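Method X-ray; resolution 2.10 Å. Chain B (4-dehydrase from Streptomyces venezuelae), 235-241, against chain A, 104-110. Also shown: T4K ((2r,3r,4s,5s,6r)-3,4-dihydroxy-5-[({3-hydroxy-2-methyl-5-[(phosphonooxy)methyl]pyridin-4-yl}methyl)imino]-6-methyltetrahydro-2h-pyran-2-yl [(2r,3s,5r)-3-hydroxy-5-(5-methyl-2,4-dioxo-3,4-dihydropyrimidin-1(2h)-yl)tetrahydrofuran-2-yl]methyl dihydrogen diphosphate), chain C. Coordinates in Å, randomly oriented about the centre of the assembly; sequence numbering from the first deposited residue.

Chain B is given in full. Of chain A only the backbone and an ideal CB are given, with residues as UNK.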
# COMPACT_ATOMS: atom_id res chain seq x y z
N SER B 235 -7.41 8.40 16.32
CA SER B 235 -7.42 9.53 15.42
C SER B 235 -8.78 9.48 14.77
O SER B 235 -9.39 8.42 14.73
CB SER B 235 -6.33 9.41 14.36
OG SER B 235 -6.77 9.87 13.08
N PRO B 236 -9.22 10.64 14.29
CA PRO B 236 -10.49 10.82 13.61
C PRO B 236 -10.48 10.11 12.27
O PRO B 236 -11.55 9.77 11.75
CB PRO B 236 -10.63 12.32 13.33
CG PRO B 236 -9.39 12.99 13.87
CD PRO B 236 -8.52 11.93 14.54
N ALA B 237 -9.26 9.93 11.72
CA ALA B 237 -9.05 9.27 10.44
C ALA B 237 -9.28 7.77 10.56
O ALA B 237 -9.60 7.11 9.57
CB ALA B 237 -7.67 9.59 9.86
N GLY B 238 -9.12 7.25 11.78
CA GLY B 238 -9.29 5.86 12.13
C GLY B 238 -7.90 5.21 12.04
O GLY B 238 -7.22 4.98 13.04
N GLY B 239 -7.46 4.94 10.81
CA GLY B 239 -6.16 4.33 10.55
C GLY B 239 -6.24 3.63 9.22
O GLY B 239 -7.29 3.66 8.60
N THR B 240 -5.15 3.02 8.76
CA THR B 240 -5.15 2.32 7.48
C THR B 240 -4.05 1.25 7.52
O THR B 240 -3.48 0.95 8.55
CB THR B 240 -4.85 3.28 6.32
OG1 THR B 240 -5.15 2.64 5.10
CG2 THR B 240 -3.38 3.75 6.32
N ASN B 241 -3.73 0.68 6.37
CA ASN B 241 -2.66 -0.29 6.32
C ASN B 241 -1.67 0.24 5.30
O ASN B 241 -1.96 0.30 4.12
CB ASN B 241 -3.13 -1.70 5.86
CG ASN B 241 -2.03 -2.77 5.75
OD1 ASN B 241 -0.84 -2.52 5.99
ND2 ASN B 241 -2.42 -4.01 5.43
N UNK A 104 -14.19 -0.62 9.00
CA UNK A 104 -14.62 0.77 9.10
C UNK A 104 -13.47 1.74 8.80
O UNK A 104 -13.60 2.69 8.04
CB UNK A 104 -15.19 1.04 10.49
N UNK A 105 -12.32 1.51 9.42
CA UNK A 105 -11.18 2.39 9.23
C UNK A 105 -10.81 2.63 7.78
O UNK A 105 -10.41 3.72 7.43
CB UNK A 105 -9.97 1.82 9.97
N UNK A 106 -10.93 1.61 6.95
CA UNK A 106 -10.55 1.81 5.55
C UNK A 106 -11.34 2.95 4.94
O UNK A 106 -10.83 3.77 4.16
CB UNK A 106 -10.77 0.53 4.74
N UNK A 107 -12.61 2.98 5.31
CA UNK A 107 -13.49 4.01 4.76
C UNK A 107 -13.41 5.33 5.45
O UNK A 107 -13.53 6.35 4.81
CB UNK A 107 -14.94 3.53 4.80
N UNK A 108 -13.19 5.27 6.75
CA UNK A 108 -13.06 6.46 7.57
C UNK A 108 -11.84 7.28 7.15
O UNK A 108 -11.81 8.51 7.21
CB UNK A 108 -12.96 6.08 9.05
N UNK A 109 -10.81 6.55 6.73
CA UNK A 109 -9.52 7.10 6.28
C UNK A 109 -9.69 8.02 5.10
O UNK A 109 -8.99 9.03 4.98
CB UNK A 109 -8.55 5.97 5.91
N UNK A 110 -10.64 7.65 4.21
CA UNK A 110 -10.92 8.44 3.02
C UNK A 110 -12.13 9.33 3.19
O UNK A 110 -12.72 9.74 2.20
CB UNK A 110 -11.12 7.52 1.81
N1L T4K C . -10.99 -6.85 6.69
C2L T4K C . -10.93 -7.84 7.54
C2A T4K C . -12.21 -8.51 8.02
C3L T4K C . -9.69 -8.29 8.01
O3L T4K C . -9.64 -9.33 8.92
C4L T4K C . -8.48 -7.63 7.54
C4A T4K C . -7.18 -8.04 8.00
C5L T4K C . -8.63 -6.56 6.65
C6L T4K C . -9.91 -6.21 6.24
C5B T4K C . -7.41 -5.81 6.10
OP4 T4K C . -6.77 -6.61 5.09
PL T4K C . -5.21 -6.20 4.91
OP1 T4K C . -4.31 -6.59 6.20
OP2 T4K C . -4.65 -6.96 3.62
OP3 T4K C . -5.10 -4.65 4.69
C1G T4K C . -3.90 -9.65 11.46
C2G T4K C . -3.49 -9.17 10.05
O2G T4K C . -2.49 -8.14 10.17
C3G T4K C . -4.71 -8.60 9.26
O3G T4K C . -4.32 -8.44 7.90
C4G T4K C . -5.91 -9.58 9.39
N4A T4K C . -7.11 -9.07 8.86
C5G T4K C . -6.15 -9.87 10.91
C6G T4K C . -7.44 -10.70 11.11
O5G T4K C . -5.01 -10.56 11.45
P2 T4K C . -3.17 -8.54 13.53
O3P T4K C . -3.15 -7.08 14.23
O4P T4K C . -3.74 -9.63 14.58
OPP T4K C . -1.66 -8.93 12.94
P T4K C . -0.53 -9.41 14.06
O1P T4K C . 0.81 -8.60 13.78
O2P T4K C . -0.96 -9.12 15.57
O5 T4K C . -0.22 -10.96 13.84
C5 T4K C . -1.34 -11.70 14.28
C4 T4K C . -0.85 -13.12 14.55
O4 T4K C . -0.14 -13.62 13.37
C3 T4K C . 0.19 -13.15 15.72
O3 T4K C . -0.00 -14.31 16.55
C2 T4K C . 1.54 -13.21 15.00
C1 T4K C . 1.20 -13.99 13.73
N11 T4K C . 2.10 -13.62 12.61
C61 T4K C . 1.91 -12.41 11.95
C51 T4K C . 2.72 -12.08 10.90
C5A T4K C . 2.55 -10.74 10.15
C21 T4K C . 3.06 -14.48 12.21
O21 T4K C . 3.22 -15.54 12.81
N31 T4K C . 3.88 -14.16 11.17
C41 T4K C . 3.73 -12.99 10.51
O41 T4K C . 4.47 -12.72 9.57
O1G T4K C . -4.19 -8.51 12.29

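Chain B crosses the helix of chain A as an irregular loop containing two consecutive glycines, so much of what it offers is backbone: carbonyl oxygens and bare CA atoms rather than side chains.

Position 104 has phi/psi of -74/-48, ordinary helical values, and no atom of the chain B stretch lies within 5.5 Å of its ideal CB. The contact therefore does not select a residue; the phi would admit proline among many others. The deposited residue is P104(A), whose carbonyl oxygen accepts a hydrogen bond from the backbone N of position 108.

At position 105 CA-to-CB points toward chain B, and the ideal CB is 3.5 Å from the O of G239(B). Beyond it lies the flat, side-chain-free surface of G238(B) and G239(B). A flat side chain would suit such a surface, and histidine, phenylalanine, tyrosine or asparagine could all be considered. The residue is H105(A), with chi1 in the m well. The CA of G238(B) sits 3.7 Å from the centroid of the H105(A) ring, only 8° off the ring normal, a CH-pi contact over the face. The fit depends on the glycine: a CB on G238(B) would lie 2.8 Å from ND1 of H105(A), a clash. ND1 is itself hydrogen-bonded elsewhere in the structure.

Positions 106 and 107 direct their CB atoms away from chain B, which leaves the choice open on this evidence. They are A106(A) and L107(A), and neither side chain reaches the loop.

Position 108 again points toward chain B. Its ideal CB is 3.6 Å from the O of A237(B) and 4.8 Å from the O of P236(B), so acceptors abound while the loop brings no charge. A long donor such as lysine, arginine or glutamine would suit, provided its first carbons can pass the loop. R108(A) does this: its CG packs 3.0 Å from the O of A237(B), and the chain then turns through chi2 p and chi3 m to bring NH1 to the O of P236(B). The hydrogen bond from NH1 of R108(A) to the O of P236(B) is 2.8 Å long, with an angle of 159°, and the oxygen lies at the guanidinium edge, near its plane, where the N-H groups point.

Position 109 sends its CB sideways, 3.8 Å from the O of G239(B) and 4.6 Å from the CB of T240(B). The methyl groups of A237(B) and T240(B) invite a broad apolar side chain; phenylalanine, leucine, methionine or tryptophan are plausible. The residue is W109(A), which has the largest covered area of either stretch. The CB of T240(B) stands 3.7 Å from the centroid of the W109(A) five-membered ring, 11° off the normal, in a second CH-pi contact, while the CB of A237(B) packs 3.6 Å from CE3 of W109(A). The backbone N of W109(A), though 3.1 Å from the O of A237(B), has a poor angle to it and instead bonds to the O of H105(A).

Position 110 points away, and the loop gives no guide; it is I110(A).

Chain A, residues 104-110: PHALRWI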
# COMPACT_ATOMS: atom_id res chain seq x y z
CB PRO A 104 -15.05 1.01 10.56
CG PRO A 104 -14.75 -0.25 11.34
CD PRO A 104 -14.36 -1.31 10.31
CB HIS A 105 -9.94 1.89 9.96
CG HIS A 105 -10.03 2.12 11.43
ND1 HIS A 105 -11.18 2.65 11.99
CD2 HIS A 105 -9.11 1.87 12.43
CE1 HIS A 105 -10.95 2.72 13.32
NE2 HIS A 105 -9.72 2.25 13.60
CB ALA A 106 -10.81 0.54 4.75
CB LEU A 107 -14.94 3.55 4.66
CG LEU A 107 -15.03 2.23 3.90
CD1 LEU A 107 -16.49 1.91 3.73
CD2 LEU A 107 -14.28 2.34 2.55
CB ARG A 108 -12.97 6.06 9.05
CG ARG A 108 -12.55 7.21 9.97
CD ARG A 108 -13.77 8.01 10.41
NE ARG A 108 -14.48 8.73 9.33
CZ ARG A 108 -14.06 9.92 8.89
NH1 ARG A 108 -12.96 10.48 9.40
NH2 ARG A 108 -14.73 10.53 7.90
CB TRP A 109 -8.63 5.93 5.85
CG TRP A 109 -7.22 6.33 5.60
CD1 TRP A 109 -6.63 6.41 4.38
CD2 TRP A 109 -6.22 6.69 6.58
NE1 TRP A 109 -5.31 6.81 4.54
CE2 TRP A 109 -5.04 7.00 5.87
CE3 TRP A 109 -6.22 6.84 7.97
CZ2 TRP A 109 -3.85 7.40 6.53
CZ3 TRP A 109 -5.06 7.24 8.62
CH2 TRP A 109 -3.88 7.50 7.90
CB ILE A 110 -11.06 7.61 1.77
CG1 ILE A 110 -12.05 6.49 2.01
CG2 ILE A 110 -9.70 7.02 1.39
CD1 ILE A 110 -12.57 5.91 0.69
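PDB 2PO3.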